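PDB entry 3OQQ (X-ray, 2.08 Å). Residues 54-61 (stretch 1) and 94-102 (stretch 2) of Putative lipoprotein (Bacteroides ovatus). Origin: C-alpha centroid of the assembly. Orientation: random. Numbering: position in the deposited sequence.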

# COMPACT_ATOMS: atom_id res chain seq x y z
N PRO A 54 -9.71 6.15 -6.33
CA PRO A 54 -9.19 5.87 -7.69
C PRO A 54 -9.34 7.09 -8.61
O PRO A 54 -10.32 7.83 -8.48
CB PRO A 54 -10.06 4.69 -8.16
CG PRO A 54 -10.51 4.03 -6.90
CD PRO A 54 -10.75 5.16 -5.95
N ALA A 55 -8.33 7.37 -9.46
CA ALA A 55 -8.32 8.58 -10.30
C ALA A 55 -9.60 8.75 -11.14
O ALA A 55 -10.13 9.86 -11.17
CB ALA A 55 -7.10 8.60 -11.21
N ALA A 56 -10.14 7.66 -11.72
CA ALA A 56 -11.35 7.67 -12.57
C ALA A 56 -12.67 7.82 -11.78
O ALA A 56 -13.72 8.08 -12.38
CB ALA A 56 -11.40 6.40 -13.41
N CYS A 57 -12.62 7.68 -10.44
CA CYS A 57 -13.77 7.69 -9.54
C CYS A 57 -14.45 9.04 -9.51
O CYS A 57 -13.81 10.05 -9.20
CB CYS A 57 -13.36 7.24 -8.14
SG CYS A 57 -14.75 6.88 -7.04
N GLU A 58 -15.76 9.04 -9.76
CA GLU A 58 -16.58 10.26 -9.74
C GLU A 58 -17.65 10.24 -8.65
O GLU A 58 -18.20 11.29 -8.32
CB GLU A 58 -17.25 10.47 -11.11
CG GLU A 58 -16.26 10.80 -12.20
CD GLU A 58 -16.83 10.86 -13.60
OE1 GLU A 58 -17.68 10.01 -13.94
OE2 GLU A 58 -16.37 11.73 -14.38
N LYS A 59 -17.96 9.06 -8.10
CA LYS A 59 -18.96 8.94 -7.03
C LYS A 59 -18.56 7.89 -5.98
O LYS A 59 -17.85 6.93 -6.28
CB LYS A 59 -20.37 8.64 -7.59
CG LYS A 59 -20.51 7.32 -8.33
CD LYS A 59 -21.57 7.41 -9.42
N VAL A 60 -19.02 8.07 -4.75
CA VAL A 60 -18.76 7.11 -3.68
C VAL A 60 -20.09 6.60 -3.12
O VAL A 60 -21.16 7.21 -3.34
CB VAL A 60 -17.77 7.59 -2.58
CG1 VAL A 60 -16.37 7.73 -3.14
CG2 VAL A 60 -18.24 8.89 -1.94
N TYR A 61 -20.02 5.47 -2.43
CA TYR A 61 -21.19 4.77 -1.91
C TYR A 61 -21.10 4.61 -0.42
O TYR A 61 -20.16 4.02 0.10
CB TYR A 61 -21.34 3.40 -2.61
CG TYR A 61 -21.40 3.54 -4.11
CD1 TYR A 61 -20.23 3.56 -4.88
CD2 TYR A 61 -22.61 3.74 -4.76
CE1 TYR A 61 -20.27 3.76 -6.25
CE2 TYR A 61 -22.66 3.96 -6.14
CZ TYR A 61 -21.49 3.96 -6.88
OH TYR A 61 -21.52 4.12 -8.24
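Stretch 2, residues 94-102: ETNRLASVT

Stretch 2 lies on stretch 1 as an extended strand that meets a turn through backbone polar contacts, reinforced by one arginine and, farther along, by a valine pair. The contact is modest, burying 315 Å² summed over both sides.

Stretch 2 is strand from Asn96 onward, with Glu94 and Thr95 leading into it. Stretch 1 makes a type I turn from Pro54 to Cys57, closed by a hydrogen bond from Cys57 N to Pro54 O at 3.0 Å. Strand begins at Lys59.

The backbones come closest at the start of the strand. Pro54 and Asn96 form an antiparallel, non-hydrogen-bonded bridge, and their side chains diverge. Beside it, Ala55 N donates a nearly straight hydrogen bond to Thr95 O at 2.8 Å. The same carbonyl receives a CA-H...O contact, with Pro54 CA and Thr95 O 3.5 Å apart. Water 1 accepts from Ala56 N at 3.2 Å and donates a weak hydrogen bond to Thr95 O at 3.4 Å, so it links the turn to the same oxygen.

Beyond the bridge the two stretches run broadly the same way, Ala55 beside Asn96 and Val60 beside Val101. The chains then separate. The CA atoms of Ala55 and Asn96 are 4.2 Å apart, but those of Glu58 and Ala99 are 8.9 Å apart. Arg97 reaches across from stretch 2. Its CA-to-CB bond points toward stretch 1, and chi2 and chi3 are both t, which extends the side chain to the turn. Arg97 NH2 donates to Cys57 O at 2.6 Å, and this carbonyl lies at the edge of the guanidinium. Arg97 NE is 3.3 Å from Ala55 O.

Farther on, the CA-to-CB bonds of Val60 and Val101 both point toward the other stretch. Val60 CG2 meets Val101 CG2 at 3.6 Å, an apolar contact that spans a CA-CA distance of 8.0 Å. Both valines are buried.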

# COMPACT_ATOMS: atom_id res chain seq x y z
N GLU A 94 0.24 8.23 -10.94
CA GLU A 94 -0.77 8.05 -9.87
C GLU A 94 -2.02 7.40 -10.44
O GLU A 94 -2.49 7.85 -11.49
CB GLU A 94 -1.17 9.43 -9.26
CG GLU A 94 -0.05 10.24 -8.64
CD GLU A 94 0.64 11.24 -9.55
OE1 GLU A 94 0.42 11.20 -10.79
OE2 GLU A 94 1.44 12.03 -9.02
N THR A 95 -2.56 6.36 -9.78
CA THR A 95 -3.82 5.74 -10.21
C THR A 95 -4.91 6.21 -9.24
O THR A 95 -6.04 5.72 -9.27
CB THR A 95 -3.75 4.22 -10.29
OG1 THR A 95 -3.26 3.70 -9.05
CG2 THR A 95 -2.91 3.75 -11.45
N ASN A 96 -4.56 7.18 -8.38
CA ASN A 96 -5.46 7.74 -7.39
C ASN A 96 -5.47 9.26 -7.49
O ASN A 96 -4.68 9.83 -8.24
CB ASN A 96 -5.07 7.28 -5.99
CG ASN A 96 -3.63 7.54 -5.57
OD1 ASN A 96 -2.97 8.49 -6.01
ND2 ASN A 96 -3.10 6.69 -4.70
N ARG A 97 -6.35 9.92 -6.72
CA ARG A 97 -6.49 11.37 -6.64
C ARG A 97 -7.16 11.74 -5.31
O ARG A 97 -7.78 10.89 -4.67
CB ARG A 97 -7.29 11.91 -7.83
CG ARG A 97 -8.80 11.65 -7.74
CD ARG A 97 -9.57 12.26 -8.89
NE ARG A 97 -10.99 11.94 -8.80
CZ ARG A 97 -11.94 12.83 -8.53
NH1 ARG A 97 -11.63 14.10 -8.35
NH2 ARG A 97 -13.21 12.45 -8.46
N LEU A 98 -7.04 13.01 -4.89
CA LEU A 98 -7.71 13.54 -3.71
C LEU A 98 -9.08 14.04 -4.11
O LEU A 98 -9.23 14.70 -5.15
CB LEU A 98 -6.93 14.68 -3.05
CG LEU A 98 -5.77 14.31 -2.16
CD1 LEU A 98 -5.06 15.57 -1.68
CD2 LEU A 98 -6.21 13.43 -1.00
N ALA A 99 -10.08 13.72 -3.30
CA ALA A 99 -11.44 14.18 -3.56
C ALA A 99 -12.14 14.44 -2.25
O ALA A 99 -11.65 14.03 -1.18
CB ALA A 99 -12.20 13.16 -4.40
N SER A 100 -13.25 15.16 -2.32
CA SER A 100 -14.04 15.54 -1.16
C SER A 100 -15.46 15.06 -1.33
O SER A 100 -15.98 15.02 -2.46
CB SER A 100 -14.01 17.05 -0.98
OG SER A 100 -14.71 17.42 0.19
N VAL A 101 -16.08 14.68 -0.20
CA VAL A 101 -17.46 14.20 -0.16
C VAL A 101 -18.13 14.83 1.04
O VAL A 101 -17.49 15.02 2.07
CB VAL A 101 -17.52 12.64 -0.16
CG1 VAL A 101 -17.07 12.04 1.18
CG2 VAL A 101 -18.90 12.13 -0.53
N THR A 102 -19.41 15.17 0.91
CA THR A 102 -20.20 15.69 2.02
C THR A 102 -21.26 14.65 2.28
O THR A 102 -22.15 14.43 1.47
CB THR A 102 -20.72 17.09 1.74
OG1 THR A 102 -19.58 17.95 1.63
CG2 THR A 102 -21.63 17.61 2.86
O HOH W 1 -8.31 5.07 -11.66